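Local coordinates for protein serine acetyltransferase (Entamoeba histolytica, PDB 3Q1X) that probably transfers an acetyl group to the hydroxyl of L-serine in cysteine biosynthesis, and binds L-serine between subunits of its trimeric assembly, at residues A[21-26]-A[106-111]; A[114-119]-A[125-130]; A[202-207]-A[224-229]. All coordinates share one frame; numbering follows the deposited sequence.

Contact 1: residues A[21-26]-A[106-111]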
loop_
_atom_site.group_PDB
_atom_site.type_symbol
_atom_site.label_atom_id
_atom_site.label_comp_id
_atom_site.label_asym_id
_atom_site.label_seq_id
_atom_site.Cartn_x
_atom_site.Cartn_y
_atom_site.Cartn_z
ATOM N N ASP A 21 -29.268 0.758 -16.237
ATOM C CA ASP A 21 -29.197 2.025 -15.485
ATOM C C ASP A 21 -28.183 2.025 -14.338
ATOM O O ASP A 21 -27.623 3.072 -14.007
ATOM C CB ASP A 21 -30.587 2.426 -14.988
ATOM C CG ASP A 21 -31.668 2.037 -15.970
ATOM O OD1 ASP A 21 -31.955 2.836 -16.892
ATOM O OD2 ASP A 21 -32.186 0.900 -15.855
ATOM N N ALA A 22 -27.958 0.851 -13.752
ATOM C CA ALA A 22 -26.981 0.668 -12.675
ATOM C C ALA A 22 -25.555 1.046 -13.085
ATOM O O ALA A 22 -24.716 1.342 -12.226
ATOM C CB ALA A 22 -27.023 -0.765 -12.167
ATOM N N PHE A 23 -25.298 1.050 -14.394
ATOM C CA PHE A 23 -23.989 1.402 -14.935
ATOM C C PHE A 23 -23.969 2.863 -15.390
ATOM O O PHE A 23 -23.019 3.315 -16.026
ATOM C CB PHE A 23 -23.617 0.459 -16.086
ATOM C CG PHE A 23 -23.551 -0.987 -15.683
ATOM C CD1 PHE A 23 -22.387 -1.512 -15.113
ATOM C CD2 PHE A 23 -24.648 -1.831 -15.866
ATOM C CE1 PHE A 23 -22.319 -2.849 -14.736
ATOM C CE2 PHE A 23 -24.585 -3.171 -15.485
ATOM C CZ PHE A 23 -23.421 -3.682 -14.919
ATOM N N HIS A 24 -25.024 3.594 -15.042
ATOM C CA HIS A 24 -25.146 4.994 -15.414
ATOM C C HIS A 24 -25.368 5.885 -14.190
ATOM O O HIS A 24 -25.789 5.417 -13.127
ATOM C CB HIS A 24 -26.307 5.188 -16.402
ATOM C CG HIS A 24 -26.013 4.724 -17.799
ATOM N ND1 HIS A 24 -24.952 5.200 -18.540
ATOM C CD2 HIS A 24 -26.675 3.858 -18.603
ATOM C CE1 HIS A 24 -24.965 4.635 -19.734
ATOM N NE2 HIS A 24 -25.994 3.811 -19.796
ATOM N N SER A 25 -25.083 7.172 -14.361
ATOM C CA SER A 25 -25.385 8.186 -13.356
ATOM C C SER A 25 -25.512 9.570 -13.987
ATOM O O SER A 25 -24.793 9.896 -14.936
ATOM C CB SER A 25 -24.294 8.225 -12.288
ATOM O OG SER A 25 -24.681 9.051 -11.207
ATOM N N LYS A 26 -26.425 10.376 -13.441
ATOM C CA LYS A 26 -26.553 11.793 -13.812
ATOM C C LYS A 26 -25.722 12.689 -12.891
ATOM O O LYS A 26 -25.665 13.911 -13.083
ATOM C CB LYS A 26 -28.017 12.242 -13.731
ATOM C CG LYS A 26 -28.987 11.481 -14.617
ATOM C CD LYS A 26 -30.413 11.895 -14.302
ATOM C CE LYS A 26 -31.428 11.138 -15.137
ATOM N NZ LYS A 26 -32.749 11.826 -15.111
ATOM N N ASP A 106 -17.480 -8.313 -13.537
ATOM C CA ASP A 106 -16.693 -8.103 -12.314
ATOM C C ASP A 106 -17.429 -7.207 -11.308
ATOM O O ASP A 106 -17.394 -7.445 -10.092
ATOM C CB ASP A 106 -15.317 -7.508 -12.643
ATOM C CG ASP A 106 -14.521 -8.367 -13.615
ATOM O OD1 ASP A 106 -14.604 -9.615 -13.553
ATOM O OD2 ASP A 106 -13.807 -7.795 -14.457
ATOM N N LEU A 107 -18.092 -6.171 -11.812
ATOM C CA LEU A 107 -18.880 -5.284 -10.953
ATOM C C LEU A 107 -20.061 -6.002 -10.320
ATOM O O LEU A 107 -20.292 -5.884 -9.117
ATOM C CB LEU A 107 -19.358 -4.060 -11.724
ATOM C CG LEU A 107 -18.320 -3.013 -12.080
ATOM C CD1 LEU A 107 -18.906 -2.095 -13.111
ATOM C CD2 LEU A 107 -17.868 -2.208 -10.850
ATOM N N ILE A 108 -20.790 -6.755 -11.135
ATOM C CA ILE A 108 -21.880 -7.608 -10.650
ATOM C C ILE A 108 -21.401 -8.521 -9.521
ATOM O O ILE A 108 -22.048 -8.612 -8.470
ATOM C CB ILE A 108 -22.483 -8.439 -11.802
ATOM C CG1 ILE A 108 -23.159 -7.496 -12.803
ATOM C CG2 ILE A 108 -23.482 -9.465 -11.261
ATOM C CD1 ILE A 108 -23.458 -8.106 -14.159
ATOM N N ALA A 109 -20.245 -9.156 -9.730
ATOM C CA ALA A 109 -19.638 -10.039 -8.737
ATOM C C ALA A 109 -19.262 -9.284 -7.459
ATOM O O ALA A 109 -19.455 -9.790 -6.351
ATOM C CB ALA A 109 -18.408 -10.731 -9.320
ATOM N N ALA A 110 -18.726 -8.078 -7.619
ATOM C CA ALA A 110 -18.348 -7.241 -6.479
ATOM C C ALA A 110 -19.568 -6.909 -5.627
ATOM O O ALA A 110 -19.555 -7.098 -4.415
ATOM C CB ALA A 110 -17.671 -5.969 -6.954
ATOM N N TYR A 111 -20.627 -6.419 -6.260
ATOM C CA TYR A 111 -21.824 -6.064 -5.514
ATOM C C TYR A 111 -22.446 -7.307 -4.865
ATOM O O TYR A 111 -22.828 -7.274 -3.689
ATOM C CB TYR A 111 -22.826 -5.327 -6.401
ATOM C CG TYR A 111 -24.061 -4.891 -5.654
ATOM C CD1 TYR A 111 -24.109 -3.659 -4.990
ATOM C CD2 TYR A 111 -25.183 -5.715 -5.599
ATOM C CE1 TYR A 111 -25.258 -3.262 -4.289
ATOM C CE2 TYR A 111 -26.331 -5.326 -4.906
ATOM C CZ TYR A 111 -26.365 -4.110 -4.255
ATOM O OH TYR A 111 -27.508 -3.753 -3.572
#

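Contact 2: residues A[114-119]-A[125-130]. With SER (serine), chain B.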
loop_
_atom_site.group_PDB
_atom_site.type_symbol
_atom_site.label_atom_id
_atom_site.label_comp_id
_atom_site.label_asym_id
_atom_site.label_seq_id
_atom_site.Cartn_x
_atom_site.Cartn_y
_atom_site.Cartn_z
ATOM N N ASP A 114 -20.399 -8.517 -1.638
ATOM C CA ASP A 114 -20.066 -7.543 -0.591
ATOM C C ASP A 114 -21.282 -6.843 0.046
ATOM O O ASP A 114 -21.846 -5.907 -0.533
ATOM C CB ASP A 114 -19.102 -6.480 -1.127
ATOM C CG ASP A 114 -18.589 -5.548 -0.028
ATOM O OD1 ASP A 114 -18.777 -5.863 1.172
ATOM O OD2 ASP A 114 -18.003 -4.492 -0.362
ATOM N N PRO A 115 -21.662 -7.260 1.268
ATOM C CA PRO A 115 -22.796 -6.644 1.955
ATOM C C PRO A 115 -22.586 -5.155 2.239
ATOM O O PRO A 115 -23.550 -4.450 2.515
ATOM C CB PRO A 115 -22.879 -7.414 3.278
ATOM C CG PRO A 115 -22.160 -8.673 3.041
ATOM C CD PRO A 115 -21.107 -8.396 2.026
ATOM N N ALA A 116 -21.333 -4.696 2.171
ATOM C CA ALA A 116 -21.003 -3.293 2.423
ATOM C C ALA A 116 -21.252 -2.374 1.227
ATOM O O ALA A 116 -21.273 -1.161 1.396
ATOM C CB ALA A 116 -19.547 -3.156 2.920
ATOM N N ALA A 117 -21.444 -2.938 0.030
ATOM C CA ALA A 117 -21.604 -2.125 -1.180
ATOM C C ALA A 117 -23.040 -1.619 -1.336
ATOM O O ALA A 117 -23.967 -2.419 -1.381
ATOM C CB ALA A 117 -21.168 -2.904 -2.440
ATOM N N PRO A 118 -23.225 -0.284 -1.426
ATOM C CA PRO A 118 -24.567 0.306 -1.560
ATOM C C PRO A 118 -25.110 0.336 -3.004
ATOM O O PRO A 118 -26.331 0.455 -3.208
ATOM C CB PRO A 118 -24.361 1.731 -1.048
ATOM C CG PRO A 118 -22.929 2.033 -1.391
ATOM C CD PRO A 118 -22.198 0.743 -1.171
ATOM N N GLY A 119 -24.210 0.254 -3.979
ATOM C CA GLY A 119 -24.560 0.267 -5.413
ATOM C C GLY A 119 -23.299 0.204 -6.256
ATOM O O GLY A 119 -22.196 0.391 -5.736
ATOM N N ARG A 125 -16.342 3.888 -8.462
ATOM C CA ARG A 125 -15.621 5.083 -8.053
ATOM C C ARG A 125 -14.362 4.793 -7.248
ATOM O O ARG A 125 -13.363 5.478 -7.414
ATOM C CB ARG A 125 -16.538 6.013 -7.257
ATOM C CG ARG A 125 -17.558 6.756 -8.102
ATOM C CD ARG A 125 -16.932 7.934 -8.818
ATOM N NE ARG A 125 -16.347 8.877 -7.871
ATOM C CZ ARG A 125 -15.583 9.911 -8.205
ATOM N NH1 ARG A 125 -15.274 10.140 -9.482
ATOM N NH2 ARG A 125 -15.115 10.710 -7.253
ATOM N N CYS A 126 -14.393 3.787 -6.373
ATOM C CA CYS A 126 -13.314 3.689 -5.382
ATOM C C CYS A 126 -12.956 2.308 -4.842
ATOM O O CYS A 126 -12.093 2.220 -3.983
ATOM C CB CYS A 126 -13.618 4.608 -4.194
ATOM S SG CYS A 126 -14.844 3.930 -3.068
ATOM N N TYR A 127 -13.591 1.237 -5.317
ATOM C CA TYR A 127 -13.217 -0.099 -4.809
ATOM C C TYR A 127 -11.862 -0.517 -5.393
ATOM O O TYR A 127 -11.714 -0.582 -6.612
ATOM C CB TYR A 127 -14.284 -1.147 -5.120
ATOM C CG TYR A 127 -15.331 -1.333 -4.028
ATOM C CD1 TYR A 127 -15.687 -2.618 -3.609
ATOM C CD2 TYR A 127 -15.947 -0.242 -3.406
ATOM C CE1 TYR A 127 -16.628 -2.813 -2.617
ATOM C CE2 TYR A 127 -16.910 -0.426 -2.403
ATOM C CZ TYR A 127 -17.233 -1.720 -2.007
ATOM O OH TYR A 127 -18.178 -1.931 -1.022
ATOM N N PRO A 128 -10.870 -0.797 -4.519
ATOM C CA PRO A 128 -9.503 -1.003 -5.013
ATOM C C PRO A 128 -9.323 -2.281 -5.848
ATOM O O PRO A 128 -8.576 -2.277 -6.833
ATOM C CB PRO A 128 -8.655 -1.051 -3.728
ATOM C CG PRO A 128 -9.614 -1.470 -2.658
ATOM C CD PRO A 128 -10.955 -0.917 -3.051
ATOM N N GLY A 129 -9.990 -3.367 -5.448
ATOM C CA GLY A 129 -10.028 -4.585 -6.265
ATOM C C GLY A 129 -10.490 -4.291 -7.685
ATOM O O GLY A 129 -9.949 -4.849 -8.642
ATOM N N PHE A 130 -11.467 -3.393 -7.824
ATOM C CA PHE A 130 -11.991 -3.048 -9.150
ATOM C C PHE A 130 -11.047 -2.149 -9.961
ATOM O O PHE A 130 -10.879 -2.355 -11.160
ATOM C CB PHE A 130 -13.403 -2.475 -9.082
ATOM C CG PHE A 130 -14.036 -2.328 -10.435
ATOM C CD1 PHE A 130 -14.368 -3.457 -11.184
ATOM C CD2 PHE A 130 -14.247 -1.068 -10.984
ATOM C CE1 PHE A 130 -14.924 -3.331 -12.453
ATOM C CE2 PHE A 130 -14.819 -0.931 -12.252
ATOM C CZ PHE A 130 -15.147 -2.059 -12.988
HETATM N N SER B . -16.621 -6.553 2.745
HETATM C CA SER B . -17.193 -7.717 3.489
HETATM C C SER B . -18.271 -7.256 4.458
HETATM O O SER B . -18.517 -6.061 4.610
HETATM C CB SER B . -16.088 -8.465 4.241
HETATM O OG SER B . -15.528 -7.656 5.268
HETATM O OXT SER B . -18.915 -8.071 5.108
#

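Contact 3: residues A[202-207]-A[224-229]. With SER (serine), chain C.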
loop_
_atom_site.group_PDB
_atom_site.type_symbol
_atom_site.label_atom_id
_atom_site.label_comp_id
_atom_site.label_asym_id
_atom_site.label_seq_id
_atom_site.Cartn_x
_atom_site.Cartn_y
_atom_site.Cartn_z
ATOM N N VAL A 202 -4.257 -12.882 0.271
ATOM C CA VAL A 202 -4.281 -14.164 -0.433
ATOM C C VAL A 202 -3.175 -14.226 -1.462
ATOM O O VAL A 202 -3.030 -13.314 -2.280
ATOM C CB VAL A 202 -5.639 -14.420 -1.107
ATOM C CG1 VAL A 202 -5.524 -15.476 -2.220
ATOM C CG2 VAL A 202 -6.660 -14.825 -0.067
ATOM N N THR A 203 -2.396 -15.298 -1.416
ATOM C CA THR A 203 -1.420 -15.577 -2.468
ATOM C C THR A 203 -1.869 -16.724 -3.365
ATOM O O THR A 203 -2.197 -17.815 -2.885
ATOM C CB THR A 203 -0.012 -15.861 -1.904
ATOM O OG1 THR A 203 0.472 -14.691 -1.222
ATOM C CG2 THR A 203 0.958 -16.227 -3.031
ATOM N N LEU A 204 -1.892 -16.449 -4.666
ATOM C CA LEU A 204 -1.996 -17.473 -5.699
ATOM C C LEU A 204 -0.681 -17.405 -6.446
ATOM O O LEU A 204 -0.561 -16.694 -7.438
ATOM C CB LEU A 204 -3.164 -17.199 -6.648
ATOM C CG LEU A 204 -4.568 -17.501 -6.117
ATOM C CD1 LEU A 204 -5.613 -17.016 -7.094
ATOM C CD2 LEU A 204 -4.746 -18.999 -5.853
ATOM N N GLY A 205 0.316 -18.117 -5.934
ATOM C CA GLY A 205 1.683 -17.885 -6.371
ATOM C C GLY A 205 2.649 -19.020 -6.147
ATOM O O GLY A 205 2.289 -20.189 -6.272
ATOM N N ALA A 206 3.889 -18.652 -5.833
ATOM C CA ALA A 206 4.968 -19.605 -5.657
ATOM C C ALA A 206 6.015 -19.061 -4.694
ATOM O O ALA A 206 6.125 -17.847 -4.509
ATOM C CB ALA A 206 5.608 -19.934 -7.011
ATOM N N MET A 207 6.768 -19.974 -4.084
ATOM C CA MET A 207 7.938 -19.634 -3.279
ATOM C C MET A 207 9.143 -20.351 -3.833
ATOM O O MET A 207 9.028 -21.478 -4.311
ATOM C CB MET A 207 7.769 -20.113 -1.848
ATOM C CG MET A 207 6.742 -19.401 -1.051
ATOM S SD MET A 207 6.904 -19.968 0.637
ATOM C CE MET A 207 6.601 -21.737 0.511
ATOM N N PRO A 224 -0.707 -21.529 -9.193
ATOM C CA PRO A 224 -1.915 -22.362 -9.193
ATOM C C PRO A 224 -2.864 -22.158 -10.370
ATOM O O PRO A 224 -2.880 -21.098 -10.999
ATOM C CB PRO A 224 -2.622 -21.949 -7.894
ATOM C CG PRO A 224 -1.539 -21.416 -7.022
ATOM C CD PRO A 224 -0.609 -20.721 -7.963
ATOM N N THR A 225 -3.643 -23.194 -10.659
ATOM C CA THR A 225 -4.796 -23.093 -11.536
ATOM C C THR A 225 -6.017 -23.273 -10.649
ATOM O O THR A 225 -6.084 -24.205 -9.838
ATOM C CB THR A 225 -4.766 -24.157 -12.652
ATOM O OG1 THR A 225 -3.622 -23.942 -13.486
ATOM C CG2 THR A 225 -6.036 -24.110 -13.501
ATOM N N VAL A 226 -6.963 -22.354 -10.792
ATOM C CA VAL A 226 -8.150 -22.306 -9.955
ATOM C C VAL A 226 -9.383 -22.371 -10.860
ATOM O O VAL A 226 -9.443 -21.692 -11.885
ATOM C CB VAL A 226 -8.144 -21.017 -9.077
ATOM C CG1 VAL A 226 -9.425 -20.866 -8.319
ATOM C CG2 VAL A 226 -6.968 -21.022 -8.098
ATOM N N GLY A 227 -10.352 -23.206 -10.488
ATOM C CA GLY A 227 -11.582 -23.392 -11.268
ATOM C C GLY A 227 -12.601 -22.287 -11.056
ATOM O O GLY A 227 -12.239 -21.144 -10.746
ATOM N N ASP A 228 -13.877 -22.629 -11.231
ATOM C CA ASP A 228 -14.980 -21.672 -11.120
ATOM C C ASP A 228 -15.613 -21.699 -9.734
ATOM O O ASP A 228 -15.559 -22.715 -9.037
ATOM C CB ASP A 228 -16.044 -21.966 -12.182
ATOM C CG ASP A 228 -15.482 -21.973 -13.593
ATOM O OD1 ASP A 228 -14.522 -21.228 -13.870
ATOM O OD2 ASP A 228 -16.018 -22.717 -14.441
ATOM N N TYR A 229 -16.196 -20.575 -9.327
ATOM C CA TYR A 229 -16.903 -20.478 -8.048
ATOM C C TYR A 229 -16.031 -20.851 -6.842
ATOM O O TYR A 229 -16.461 -21.581 -5.938
ATOM C CB TYR A 229 -18.181 -21.318 -8.082
ATOM C CG TYR A 229 -19.183 -20.832 -9.094
ATOM C CD1 TYR A 229 -20.073 -19.812 -8.775
ATOM C CD2 TYR A 229 -19.234 -21.382 -10.378
ATOM C CE1 TYR A 229 -20.988 -19.348 -9.701
ATOM C CE2 TYR A 229 -20.154 -20.925 -11.316
ATOM C CZ TYR A 229 -21.029 -19.909 -10.966
ATOM O OH TYR A 229 -21.951 -19.447 -11.880
HETATM N N SER C . 7.976 -13.923 -8.323
HETATM C CA SER C . 8.008 -15.403 -8.118
HETATM C C SER C . 7.611 -16.130 -9.395
HETATM O O SER C . 7.244 -15.507 -10.389
HETATM C CB SER C . 7.079 -15.805 -6.969
HETATM O OG SER C . 5.720 -15.543 -7.293
HETATM O OXT SER C . 7.649 -17.353 -9.455
#

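Contact 1: residues A[21-26]-A[106-111]
In the helical N-terminal part of the subunit, a short 3-10 turn delivers Phe-23 against Leu-107 and Ile-108 of the long helix 82-113. The contact illustrates how one aromatic ring can tie a connecting loop to a helix far along the chain without a single hydrogen bond across the junction. The backbones stay well apart, with the CA atoms of Phe-23 and Leu-107 9.3 Å from each other, and the ring bridges the gap. Its edge, not its face, does the touching. One methyl of the leucine lies in the ring plane, with Leu-107 CD1 3.9 Å from Phe-23 CE1 and 4.1 Å from Phe-23 CD1. Further round the same edge, Ile-108 CG1 sits at a looser 4.4 Å from Phe-23 CZ, so the neighbouring helical residue touches the ring edge more lightly. The Phe-23 side chain stands with CG beside the backbone N and anti to the carbonyl carbon (chi1 -60°), which carries the ring out from the turn to the helix, where it and the leucine slide past each other in opposite directions. The turn itself is closed by the bond from His-24 N to Asp-21 O, 2.8 Å long. Lys-104, one helical turn before Ile-108, adds a cation-pi interaction with the Phe-23 ring. Helix 120-126 packs against both partners, Leu-120 on Phe-23 and Ile-123 and Ile-124 on Leu-107, while Phe-46, between helices 36-45 and 47-50, also rests on Leu-107.

Contact 2: residues A[114-119]-A[125-130]
Tyr-127 donates its phenolic hydrogen to Asp-114, the OH lying 2.7 Å from OD2, and this bond joins the connection after helix 82-113 to the junction between helices 120-126 and 128-144. The carboxylate oxygen lies at the edge of the tyrosine ring, in its plane. The hydroxyl meets OD2 on the anti side, tilted 32° out of the carboxylate plane. Ala-117 packs against the same end of the tyrosine, its CB 3.4 Å from Tyr-127 OH and 4.1 Å from Tyr-127 CZ. The other carboxylate oxygen has separate work. Asp-114 OD1 accepts a bond of 2.8 Å from the amino N of the bound serine, and it also takes the backbone N of Ala-116 at 3.0 Å, which approaches from above the carboxylate, 69° out of its plane. That second bond makes an Asx turn, overlaid on a type I beta turn from Asp-114 to Ala-117. Two oxygens gripped by three donors hold the carboxylate's rotation, a good example of a second-shell tyrosine positioning a first-shell ligand group. With CG anti to the backbone N (chi1 -173°), the aspartate reaches both ways at once, to the tyrosine and to the amino acid. Asp-179 of the same chain and Arg-222 of the second subunit also hydrogen-bond this serine, so the site is shared between chains. Arg-152 of the second subunit gives Tyr-127 OH a weak hydrogen bond as well. Ala-117 packs on Tyr-111 of helix 82-113 and on Ile-123 of helix 120-126, and through Tyr-127, at the N-cap position of helix 128-144, the turn is joined to the start of that third helix.

Contact 3: residues A[202-207]-A[224-229]
The backbones of Leu-204 and Pro-224 approach to 6.0 Å between CA atoms, yet no hydrogen bond joins the two segments, because strands 203-205 and 225-226 belong to different faces of the left-handed beta helix. They meet at a corner of one coil, where the chain between them leaves as a long excursion, a textbook case of a loop inserted without breaking the coil's apolar interior. Leu-204 turns its CD2 methyl to the returning strand. Its closest partner there is Val-226, with CG2 3.8 Å from Leu-204 CD2, the two side chains crossing at about a right angle. Pro-224 comes in obliquely, CB 4.2 Å from the same methyl. Ile-192, Val-238 and Ile-232 also touch Leu-204, placing it in the core of the beta helix. The proline ring meanwhile packs on the strand backbone, its CD lying 3.4 Å from Gly-205 O. Just past Gly-205, at Ala-206, the chain enters the serine pocket, to which Arg-222 and His-223 also belong, along with Asp-114 and Asp-179 of the third subunit. There Ala-206 O comes within 3.3 Å of CB of the bound serine.

Contacts 1 and 2 adjoin in the helical part of the subunit, their centres about 10 Å apart. Leu-107 CG lies 3.4 Å from Phe-130 CE1, and Tyr-111 CE1 lies 3.3 Å from Ala-117 O, so helix 82-113 carries contact 1 on its way to contact 2. Contact 3, in the beta helix, is remote within the chain: its centre is about 27 Å from that of contact 1 and about 23 Å from that of contact 2, with nearest atoms about 12 Å apart in the latter case. The trimer brings contacts 2 and 3 together from different subunits: each serine site joins the 114-119 turn of one subunit to the 202-207 strand end of another.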